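Local coordinates for protein N-terminal acetyltransferase B complex subunit NAT3 (PDB 5K04) that transfers acetyl groups from acetyl-CoA to protein N-termini as the GNAT-family, probably catalytic, subunit of the NatB complex, at residues B[37-42]-B[100-105]; B[76-81]-B[91-96]; B[112-117]-B[154-159]. All blocks are in the same frame, centred on the assembly; numbering follows the deposited sequence.

Interaction 1 of 3, residues B[37-42]-B[100-105]; sequences IEWPQL and LTQVKD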
loop_
_atom_site.group_PDB
_atom_site.type_symbol
_atom_site.label_atom_id
_atom_site.label_comp_id
_atom_site.label_asym_id
_atom_site.label_seq_id
_atom_site.Cartn_x
_atom_site.Cartn_y
_atom_site.Cartn_z
ATOM N N ILE B 37 5.841 -12.530 -12.870
ATOM C CA ILE B 37 6.278 -12.441 -14.260
ATOM C C ILE B 37 6.668 -13.818 -14.784
ATOM O O ILE B 37 6.247 -14.219 -15.877
ATOM C CB ILE B 37 7.426 -11.417 -14.398
ATOM C CG1 ILE B 37 6.867 -9.990 -14.399
ATOM C CG2 ILE B 37 8.241 -11.652 -15.679
ATOM C CD1 ILE B 37 7.876 -8.959 -13.952
ATOM N N GLU B 38 7.436 -14.579 -13.990
ATOM C CA GLU B 38 8.041 -15.828 -14.449
ATOM C C GLU B 38 7.163 -17.053 -14.200
ATOM O O GLU B 38 7.068 -17.926 -15.069
ATOM C CB GLU B 38 9.419 -16.004 -13.806
ATOM C CG GLU B 38 10.497 -15.134 -14.484
ATOM C CD GLU B 38 11.884 -15.346 -13.927
ATOM O OE1 GLU B 38 12.342 -16.506 -13.891
ATOM O OE2 GLU B 38 12.524 -14.346 -13.528
ATOM N N TRP B 39 6.492 -17.135 -13.053
ATOM C CA TRP B 39 5.608 -18.258 -12.735
ATOM C C TRP B 39 4.277 -17.714 -12.236
ATOM O O TRP B 39 3.903 -17.912 -11.074
ATOM C CB TRP B 39 6.248 -19.191 -11.705
ATOM C CG TRP B 39 7.694 -19.408 -11.985
ATOM C CD1 TRP B 39 8.237 -20.318 -12.849
ATOM C CD2 TRP B 39 8.796 -18.675 -11.426
ATOM N NE1 TRP B 39 9.610 -20.195 -12.866
ATOM C CE2 TRP B 39 9.980 -19.197 -12.000
ATOM C CE3 TRP B 39 8.894 -17.621 -10.502
ATOM C CZ2 TRP B 39 11.253 -18.706 -11.677
ATOM C CZ3 TRP B 39 10.162 -17.137 -10.170
ATOM C CH2 TRP B 39 11.323 -17.676 -10.767
ATOM N N PRO B 40 3.517 -17.044 -13.112
ATOM C CA PRO B 40 2.283 -16.377 -12.649
ATOM C C PRO B 40 1.228 -17.317 -12.092
ATOM O O PRO B 40 0.445 -16.899 -11.226
ATOM C CB PRO B 40 1.775 -15.651 -13.905
ATOM C CG PRO B 40 2.543 -16.232 -15.064
ATOM C CD PRO B 40 3.822 -16.767 -14.532
ATOM N N GLN B 41 1.165 -18.567 -12.572
ATOM C CA GLN B 41 0.173 -19.509 -12.055
ATOM C C GLN B 41 0.530 -20.070 -10.677
ATOM O O GLN B 41 -0.334 -20.670 -10.025
ATOM C CB GLN B 41 -0.019 -20.666 -13.031
ATOM C CG GLN B 41 -0.609 -20.261 -14.368
ATOM C CD GLN B 41 -1.058 -21.459 -15.200
ATOM O OE1 GLN B 41 -1.663 -22.402 -14.680
ATOM N NE2 GLN B 41 -0.774 -21.413 -16.507
ATOM N N LEU B 42 1.778 -19.905 -10.234
ATOM C CA LEU B 42 2.275 -20.486 -8.993
ATOM C C LEU B 42 2.269 -19.465 -7.867
ATOM O O LEU B 42 2.922 -19.656 -6.836
ATOM C CB LEU B 42 3.677 -21.070 -9.202
ATOM C CG LEU B 42 3.866 -22.026 -10.406
ATOM C CD1 LEU B 42 5.156 -22.837 -10.294
ATOM C CD2 LEU B 42 2.688 -22.966 -10.590
ATOM N N LEU B 100 -1.619 -28.166 -10.823
ATOM C CA LEU B 100 -1.197 -27.309 -11.922
ATOM C C LEU B 100 -0.320 -28.091 -12.896
ATOM O O LEU B 100 0.593 -28.815 -12.480
ATOM C CB LEU B 100 -0.459 -26.096 -11.368
ATOM C CG LEU B 100 -1.258 -25.428 -10.242
ATOM C CD1 LEU B 100 -0.547 -24.194 -9.671
ATOM C CD2 LEU B 100 -2.657 -25.060 -10.717
ATOM N N THR B 101 -0.619 -27.968 -14.192
ATOM C CA THR B 101 0.031 -28.829 -15.179
ATOM C C THR B 101 1.501 -28.478 -15.332
ATOM O O THR B 101 2.324 -29.347 -15.643
ATOM C CB THR B 101 -0.678 -28.737 -16.535
ATOM O OG1 THR B 101 -0.666 -27.380 -16.996
ATOM C CG2 THR B 101 -2.118 -29.218 -16.422
ATOM N N GLN B 102 1.831 -27.207 -15.126
ATOM C CA GLN B 102 3.215 -26.761 -15.102
ATOM C C GLN B 102 4.007 -27.478 -14.006
ATOM O O GLN B 102 5.168 -27.852 -14.214
ATOM C CB GLN B 102 3.201 -25.243 -14.925
ATOM C CG GLN B 102 4.480 -24.565 -14.535
ATOM C CD GLN B 102 4.324 -23.045 -14.591
ATOM O OE1 GLN B 102 3.220 -22.516 -14.431
ATOM N NE2 GLN B 102 5.424 -22.343 -14.855
ATOM N N VAL B 103 3.374 -27.718 -12.847
ATOM C CA VAL B 103 4.008 -28.461 -11.756
ATOM C C VAL B 103 4.061 -29.952 -12.066
ATOM O O VAL B 103 5.071 -30.615 -11.812
ATOM C CB VAL B 103 3.257 -28.211 -10.434
ATOM C CG1 VAL B 103 3.760 -29.144 -9.336
ATOM C CG2 VAL B 103 3.373 -26.757 -10.002
ATOM N N LYS B 104 2.961 -30.507 -12.597
ATOM C CA LYS B 104 2.907 -31.936 -12.901
ATOM C C LYS B 104 3.987 -32.348 -13.890
ATOM O O LYS B 104 4.404 -33.512 -13.908
ATOM C CB LYS B 104 1.538 -32.305 -13.467
ATOM C CG LYS B 104 0.382 -32.306 -12.472
ATOM C CD LYS B 104 -0.881 -32.692 -13.225
ATOM C CE LYS B 104 -2.115 -32.651 -12.365
ATOM N NZ LYS B 104 -3.314 -32.925 -13.199
ATOM N N ASP B 105 4.422 -31.418 -14.738
ATOM C CA ASP B 105 5.463 -31.667 -15.720
ATOM C C ASP B 105 6.853 -31.620 -15.118
ATOM O O ASP B 105 7.825 -31.885 -15.834
ATOM C CB ASP B 105 5.386 -30.642 -16.852
ATOM C CG ASP B 105 4.145 -30.800 -17.703
ATOM O OD1 ASP B 105 3.423 -31.806 -17.520
ATOM O OD2 ASP B 105 3.891 -29.910 -18.548
HETATM O O HOH W 1 6.005 -20.093 -16.028
#
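Leu42 sets its CD2 methyl against both Leu100 and Val103, and this small apolar cluster is the tight part of a contact within the GNAT fold. It joins the turn that leaves helix 29-38 to the start of helix 101-104, where Leu100 holds the N-cap position. The closest side-chain pair is Leu42 CD2 and Leu100 CD1, 3.6 Å apart, with the two chains lying side by side but pointing opposite ways. Val103 CG2 meets the same Leu42 CD2 at 3.9 Å. Leu100 CD1 also touches the backbone, lying 3.5 Å from Gln41 O. A bond from Leu42 N to Trp39 O, 3.0 Å long, closes the turn that presents Leu42. Leu42 also packs on Ala60 and Thr62 of strand 53-65, while Pro40 and Gln41 pack on the partner subunit, at its Lys491 and Asp212.

The looser side belongs to Gln102. Its CG stands anti to the backbone N (chi1 165°) and the chain beyond is extended, which carries the amide across to Gln41 and Trp39. OE1 meets only carbon across the contact, with Gln41 CB at 4.0 Å and Leu42 CD2 nearby. NE2 sits at the edge of the Trp39 ring, near its plane and beside CD1, with ring and amide planes 46° apart. Glu38 CB lies over the centre of one face of that ring. The polar link is indirect: a single water accepts from Gln102 NE2 at 2.6 Å and donates to Glu38 O at 2.6 Å.

Interaction 2 of 3, residues B[76-81]-B[91-96]; sequences TAVTVL and SKLCLE. Unlike the reference sequence in segment 76-81: Leu81 (reference Ser). With COA (coenzyme A), chain D.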
loop_
_atom_site.group_PDB
_atom_site.type_symbol
_atom_site.label_atom_id
_atom_site.label_comp_id
_atom_site.label_asym_id
_atom_site.label_seq_id
_atom_site.Cartn_x
_atom_site.Cartn_y
_atom_site.Cartn_z
ATOM N N THR B 76 8.541 -21.240 -2.210
ATOM C CA THR B 76 9.274 -20.187 -1.513
ATOM C C THR B 76 8.519 -19.613 -0.325
ATOM O O THR B 76 9.139 -19.288 0.686
ATOM C CB THR B 76 9.649 -19.053 -2.471
ATOM O OG1 THR B 76 8.505 -18.243 -2.738
ATOM C CG2 THR B 76 10.125 -19.642 -3.728
ATOM N N ALA B 77 7.195 -19.507 -0.409
ATOM C CA ALA B 77 6.428 -18.940 0.698
ATOM C C ALA B 77 5.008 -19.501 0.744
ATOM O O ALA B 77 4.287 -19.483 -0.262
ATOM C CB ALA B 77 6.386 -17.407 0.593
ATOM N N VAL B 78 4.620 -19.979 1.926
ATOM C CA VAL B 78 3.243 -20.276 2.293
ATOM C C VAL B 78 2.969 -19.603 3.629
ATOM O O VAL B 78 3.756 -19.754 4.569
ATOM C CB VAL B 78 2.989 -21.787 2.431
ATOM C CG1 VAL B 78 1.504 -22.072 2.429
ATOM C CG2 VAL B 78 3.684 -22.545 1.344
ATOM N N THR B 79 1.854 -18.877 3.721
ATOM C CA THR B 79 1.403 -18.294 4.974
ATOM C C THR B 79 -0.111 -18.289 5.000
ATOM O O THR B 79 -0.773 -18.210 3.965
ATOM C CB THR B 79 1.896 -16.855 5.213
ATOM O OG1 THR B 79 1.775 -16.076 4.009
ATOM C CG2 THR B 79 3.308 -16.881 5.643
ATOM N N VAL B 80 -0.641 -18.332 6.212
ATOM C CA VAL B 80 -2.069 -18.369 6.461
ATOM C C VAL B 80 -2.371 -17.369 7.562
ATOM O O VAL B 80 -1.686 -17.344 8.590
ATOM C CB VAL B 80 -2.528 -19.784 6.859
ATOM C CG1 VAL B 80 -4.011 -19.798 7.244
ATOM C CG2 VAL B 80 -2.243 -20.756 5.725
ATOM N N LEU B 81 -3.369 -16.520 7.322
ATOM C CA LEU B 81 -3.888 -15.621 8.349
ATOM C C LEU B 81 -4.271 -16.395 9.612
ATOM O O LEU B 81 -4.848 -17.482 9.537
ATOM C CB LEU B 81 -5.101 -14.867 7.792
ATOM C CG LEU B 81 -5.778 -13.852 8.699
ATOM C CD1 LEU B 81 -4.750 -12.821 9.087
ATOM C CD2 LEU B 81 -6.991 -13.218 7.991
ATOM N N SER B 91 -2.059 -26.699 4.154
ATOM C CA SER B 91 -1.956 -27.969 3.445
ATOM C C SER B 91 -2.662 -27.911 2.087
ATOM O O SER B 91 -2.178 -28.488 1.105
ATOM C CB SER B 91 -2.517 -29.086 4.326
ATOM O OG SER B 91 -1.825 -29.150 5.559
ATOM N N LYS B 92 -3.792 -27.196 2.004
ATOM C CA LYS B 92 -4.511 -27.087 0.735
ATOM C C LYS B 92 -3.723 -26.275 -0.290
ATOM O O LYS B 92 -3.642 -26.660 -1.462
ATOM C CB LYS B 92 -5.896 -26.466 0.955
ATOM C CG LYS B 92 -6.398 -25.618 -0.232
ATOM C CD LYS B 92 -7.848 -25.128 -0.079
ATOM C CE LYS B 92 -8.811 -26.008 -0.869
ATOM N NZ LYS B 92 -8.557 -25.957 -2.360
ATOM N N LEU B 93 -3.145 -25.148 0.138
ATOM C CA LEU B 93 -2.326 -24.320 -0.748
ATOM C C LEU B 93 -1.139 -25.101 -1.315
ATOM O O LEU B 93 -0.808 -24.969 -2.503
ATOM C CB LEU B 93 -1.834 -23.086 0.012
ATOM C CG LEU B 93 -2.898 -22.034 0.338
ATOM C CD1 LEU B 93 -2.386 -21.071 1.389
ATOM C CD2 LEU B 93 -3.308 -21.274 -0.916
ATOM N N CYS B 94 -0.491 -25.920 -0.476
ATOM C CA CYS B 94 0.621 -26.743 -0.946
ATOM C C CYS B 94 0.133 -27.848 -1.891
ATOM O O CYS B 94 0.760 -28.115 -2.926
ATOM C CB CYS B 94 1.390 -27.318 0.263
ATOM S SG CYS B 94 2.175 -26.150 1.354
ATOM N N LEU B 95 -1.015 -28.463 -1.579
ATOM C CA LEU B 95 -1.544 -29.549 -2.405
ATOM C C LEU B 95 -2.081 -29.062 -3.758
ATOM O O LEU B 95 -2.030 -29.801 -4.744
ATOM C CB LEU B 95 -2.631 -30.280 -1.633
ATOM C CG LEU B 95 -2.166 -31.246 -0.550
ATOM C CD1 LEU B 95 -3.377 -31.963 0.050
ATOM C CD2 LEU B 95 -1.169 -32.254 -1.119
ATOM N N GLU B 96 -2.583 -27.826 -3.825
ATOM C CA GLU B 96 -3.072 -27.258 -5.082
ATOM C C GLU B 96 -1.975 -27.164 -6.151
ATOM O O GLU B 96 -2.275 -27.187 -7.350
ATOM C CB GLU B 96 -3.674 -25.873 -4.807
ATOM C CG GLU B 96 -3.933 -24.988 -6.037
ATOM C CD GLU B 96 -5.036 -25.495 -6.966
ATOM O OE1 GLU B 96 -5.179 -24.920 -8.071
ATOM O OE2 GLU B 96 -5.765 -26.448 -6.602
HETATM N N1A COA D . 1.213 -25.820 16.457
HETATM C C2A COA D . 1.413 -27.300 16.554
HETATM N N3A COA D . 1.224 -27.923 15.179
HETATM C C4A COA D . 0.809 -27.241 13.934
HETATM C C5A COA D . 0.501 -25.659 13.922
HETATM C C6A COA D . 0.792 -24.934 15.296
HETATM N N6A COA D . 0.710 -23.524 15.481
HETATM N N7A COA D . 0.247 -25.141 12.480
HETATM C C8A COA D . 0.396 -26.282 11.410
HETATM N N9A COA D . 0.789 -27.486 12.448
HETATM C C1B COA D . 1.264 -28.884 11.768
HETATM C C2B COA D . 0.661 -30.185 12.386
HETATM O O2B COA D . 1.362 -31.202 13.106
HETATM C C3B COA D . -0.431 -30.267 11.345
HETATM O O3B COA D . -1.556 -31.139 11.189
HETATM P P3B COA D . -3.010 -31.496 11.843
HETATM O O7A COA D . -4.041 -31.157 10.781
HETATM O O8A COA D . -2.956 -33.015 12.053
HETATM O O9A COA D . -3.132 -30.662 13.096
HETATM C C4B COA D . 0.108 -29.414 10.074
HETATM O O4B COA D . 1.378 -28.681 10.313
HETATM C C5B COA D . -0.915 -28.920 8.981
HETATM O O5B COA D . -1.841 -27.852 9.198
HETATM P P1A COA D . -2.722 -26.735 8.431
HETATM O O1A COA D . -2.655 -27.045 6.982
HETATM O O2A COA D . -4.098 -26.727 9.027
HETATM O O3A COA D . -1.990 -25.394 8.768
HETATM P P2A COA D . -2.238 -23.802 8.815
HETATM O O4A COA D . -2.638 -23.459 10.221
HETATM O O5A COA D . -3.128 -23.418 7.737
HETATM O O6A COA D . -0.735 -23.274 8.597
HETATM C CBP COA D . 1.745 -22.368 8.921
HETATM C CCP COA D . 0.613 -23.606 8.957
HETATM C CDP COA D . 3.235 -22.914 9.478
HETATM C CEP COA D . 1.865 -21.748 7.349
HETATM C CAP COA D . 1.175 -21.101 9.966
HETATM O OAP COA D . 0.574 -21.493 11.178
HETATM C C9P COA D . 1.875 -19.674 9.696
HETATM O O9P COA D . 2.950 -19.220 10.392
HETATM N N8P COA D . 1.708 -19.120 8.289
HETATM C C7P COA D . 2.883 -18.414 7.513
HETATM C C6P COA D . 4.288 -18.357 8.219
HETATM C C5P COA D . 5.278 -19.648 8.435
HETATM O O5P COA D . 5.727 -20.042 9.632
HETATM N N4P COA D . 5.568 -20.440 7.221
HETATM C C3P COA D . 5.397 -21.660 6.463
HETATM C C2P COA D . 5.528 -23.124 6.848
HETATM S S1P COA D . 7.062 -23.911 7.235
#
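Val78 and Val80 turn their side chains from strand 70-80 toward helix 89-96, and the direct contact between the two segments is apolar. The valines meet the helix by different branches. Val78 CG1 lies 4.1 Å from Leu93 CD1, these side chains passing with reversed directions, while Val78 CG2 reaches Cys94 SG at 3.9 Å. The same Leu93 CD1 has Val80 CG2 as a more distant neighbour at 4.3 Å. The axes of the short segments come within 9.0 Å at 144°, a gap filled by side chains from both. Tyr124 of helix 118-126 adjoins both Val78 and Cys94.

The polar interactions go to coenzyme A. Its pyrophosphate oxygen O1A is gripped twice by Ser91: the backbone N donates at 2.9 Å with an N-H...O angle of 154°, and OG donates at 2.7 Å. OG lies beside its own backbone N (chi1 -58°), which brings both donors to one oxygen. Gly88 N and Ala90 N also bond to the cofactor.

Van der Waals contact adds to these bonds, with Val80 CG2 3.5 Å from the pyrophosphate oxygen O5A. The pantetheine arm runs beside the strand, although its fit at Thr79 is doubtful. Amides of the following loop and first turn of helix 89-96 bind the cofactor, as in the pyrophosphate-binding loop of GNAT enzymes, whose signature Arg/Gln-x-x-Gly-x-Gly/Ala is met by Arg85, Gly88 and Ala90.

Interaction 3 of 3, residues B[112-117]-B[154-159]; sequences FVKVTN and VDAFDM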
loop_
_atom_site.group_PDB
_atom_site.type_symbol
_atom_site.label_atom_id
_atom_site.label_comp_id
_atom_site.label_asym_id
_atom_site.label_seq_id
_atom_site.Cartn_x
_atom_site.Cartn_y
_atom_site.Cartn_z
ATOM N N PHE B 112 12.507 -25.488 1.557
ATOM C CA PHE B 112 13.446 -25.365 2.657
ATOM C C PHE B 112 12.670 -25.120 3.934
ATOM O O PHE B 112 11.818 -24.230 3.981
ATOM C CB PHE B 112 14.433 -24.223 2.430
ATOM C CG PHE B 112 15.328 -24.413 1.228
ATOM C CD1 PHE B 112 16.007 -25.603 1.021
ATOM C CD2 PHE B 112 15.503 -23.389 0.322
ATOM C CE1 PHE B 112 16.832 -25.773 -0.062
ATOM C CE2 PHE B 112 16.334 -23.546 -0.771
ATOM C CZ PHE B 112 16.998 -24.748 -0.964
ATOM N N VAL B 113 12.968 -25.912 4.961
ATOM C CA VAL B 113 12.485 -25.697 6.320
ATOM C C VAL B 113 13.701 -25.613 7.230
ATOM O O VAL B 113 14.624 -26.430 7.120
ATOM C CB VAL B 113 11.526 -26.821 6.775
ATOM C CG1 VAL B 113 11.222 -26.705 8.244
ATOM C CG2 VAL B 113 10.227 -26.725 6.016
ATOM N N LYS B 114 13.715 -24.620 8.113
ATOM C CA LYS B 114 14.818 -24.515 9.056
ATOM C C LYS B 114 14.841 -25.741 9.960
ATOM O O LYS B 114 13.803 -26.323 10.281
ATOM C CB LYS B 114 14.711 -23.235 9.886
ATOM C CG LYS B 114 14.927 -21.939 9.095
ATOM C CD LYS B 114 16.256 -21.967 8.349
ATOM C CE LYS B 114 16.608 -20.613 7.752
ATOM N NZ LYS B 114 17.822 -20.719 6.886
ATOM N N VAL B 115 16.055 -26.140 10.348
ATOM C CA VAL B 115 16.275 -27.346 11.149
ATOM C C VAL B 115 15.547 -27.268 12.490
ATOM O O VAL B 115 15.152 -28.296 13.058
ATOM C CB VAL B 115 17.800 -27.554 11.314
ATOM C CG1 VAL B 115 18.117 -28.412 12.520
ATOM C CG2 VAL B 115 18.395 -28.183 10.028
ATOM N N THR B 116 15.337 -26.056 13.005
ATOM C CA THR B 116 14.660 -25.833 14.273
ATOM C C THR B 116 13.148 -25.788 14.134
ATOM O O THR B 116 12.443 -25.723 15.144
ATOM C CB THR B 116 15.140 -24.523 14.885
ATOM O OG1 THR B 116 15.140 -23.509 13.872
ATOM C CG2 THR B 116 16.542 -24.689 15.447
ATOM N N ASN B 117 12.641 -25.823 12.909
ATOM C CA ASN B 117 11.210 -25.693 12.659
ATOM C C ASN B 117 10.589 -27.084 12.547
ATOM O O ASN B 117 10.233 -27.570 11.469
ATOM C CB ASN B 117 10.972 -24.867 11.407
ATOM C CG ASN B 117 9.509 -24.632 11.158
ATOM O OD1 ASN B 117 8.657 -24.950 12.011
ATOM N ND2 ASN B 117 9.195 -24.088 9.980
ATOM N N VAL B 154 20.694 -20.022 9.805
ATOM C CA VAL B 154 20.378 -21.326 10.379
ATOM C C VAL B 154 20.246 -22.362 9.271
ATOM O O VAL B 154 19.641 -22.109 8.217
ATOM C CB VAL B 154 19.092 -21.261 11.219
ATOM C CG1 VAL B 154 18.668 -22.664 11.670
ATOM C CG2 VAL B 154 19.270 -20.332 12.415
ATOM N N ASP B 155 20.821 -23.540 9.509
ATOM C CA ASP B 155 20.730 -24.640 8.563
ATOM C C ASP B 155 19.275 -24.947 8.227
ATOM O O ASP B 155 18.356 -24.687 9.012
ATOM C CB ASP B 155 21.398 -25.897 9.132
ATOM C CG ASP B 155 22.906 -25.762 9.254
ATOM O OD1 ASP B 155 23.425 -24.625 9.141
ATOM O OD2 ASP B 155 23.562 -26.807 9.463
ATOM N N ALA B 156 19.068 -25.527 7.050
ATOM C CA ALA B 156 17.738 -25.914 6.620
ATOM C C ALA B 156 17.731 -27.360 6.146
ATOM O O ALA B 156 18.768 -27.953 5.827
ATOM C CB ALA B 156 17.222 -25.003 5.507
ATOM N N PHE B 157 16.529 -27.925 6.130
ATOM C CA PHE B 157 16.263 -29.184 5.458
ATOM C C PHE B 157 15.616 -28.875 4.113
ATOM O O PHE B 157 14.573 -28.215 4.062
ATOM C CB PHE B 157 15.345 -30.071 6.299
ATOM C CG PHE B 157 15.994 -30.645 7.515
ATOM C CD1 PHE B 157 17.243 -31.227 7.436
ATOM C CD2 PHE B 157 15.345 -30.615 8.745
ATOM C CE1 PHE B 157 17.846 -31.773 8.561
ATOM C CE2 PHE B 157 15.947 -31.159 9.879
ATOM C CZ PHE B 157 17.198 -31.740 9.786
ATOM N N ASP B 158 16.250 -29.323 3.033
ATOM C CA ASP B 158 15.546 -29.468 1.769
ATOM C C ASP B 158 14.675 -30.707 1.854
ATOM O O ASP B 158 15.182 -31.810 2.090
ATOM C CB ASP B 158 16.519 -29.592 0.602
ATOM C CG ASP B 158 15.811 -29.691 -0.741
ATOM O OD1 ASP B 158 15.316 -28.649 -1.216
ATOM O OD2 ASP B 158 15.738 -30.800 -1.313
ATOM N N MET B 159 13.368 -30.517 1.692
ATOM C CA MET B 159 12.382 -31.585 1.721
ATOM C C MET B 159 11.802 -31.744 0.325
ATOM O O MET B 159 11.535 -30.755 -0.363
ATOM C CB MET B 159 11.263 -31.281 2.731
ATOM C CG MET B 159 11.768 -31.044 4.161
ATOM S SD MET B 159 10.493 -30.746 5.353
ATOM C CE MET B 159 9.849 -32.374 5.413
#
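Phe157 offers one face of its ring to Val115, whose CG2 methyl stands over the ring centre. That CH-pi contact measures 3.8 Å from Val115 CG2 to the Phe157 centroid, only 11° off the ring normal. Arg121 of helix 118-126 and Val131 of strand 130-135 also touch the Phe157 side chain. Phe112, which points to the other side of the sheet, has Phe157 O at its ring edge, near the plane. Asp158 approaches this ring obliquely, OD1 lying 3.4 Å from Phe112 CE1, with ring and carboxylate 61° apart. Asp110 is close to the same carboxylate, a closeness of like charges that might raise the pKa of one of them. His74 adds an edge-to-face partner to Phe112.

Backbone bonds fix the antiparallel register. Val113 and Phe157 form the hydrogen-bonded pair, Val113 N to Phe157 O at 2.9 Å and Phe157 N to Val113 O at 2.6 Å. Val115 N continues the ladder to Asp155 O at 3.0 Å, already inside the type I turn from Lys114 to Asn117. A bend at chi2 (-54°) brings CD of Lys114 near Val154; from the extended remainder, NZ donates in the carbonyl plane to Val154 O at 2.6 Å, with Asp152 O as a second acceptor. Asp155 instead turns its carboxylate to a salt bridge with Arg134.

Asn117 N-caps helix 118-126 and touches coenzyme A. Strand 156-162, inserted between strands 108-114 and 130-135 and antiparallel to both, gives the C-terminal half of the sheet the strand order characteristic of the GNAT fold.

Overall arrangement
Interaction 2 is the central contact, its centre about 5 Å from that of the chain, and it contributes Ser91 and part of strand 70-80 to the coenzyme A site. Interaction 1 lies about 15 Å from it, centre to centre, and away from the cofactor site; helices 89-96 and 101-104 follow each other, and interaction 2 is nested inside the loop interaction 1 closes. Interaction 3 is centred about 17 Å from interaction 2, with nearest atoms about 7 Å apart. The two share one sheet through neighbouring strands 70-80 and 108-114, and both border coenzyme A, via Ser91 and Asn117. Interactions 1 and 3 flank the chain's centre on opposite sides, centres about 24 Å apart.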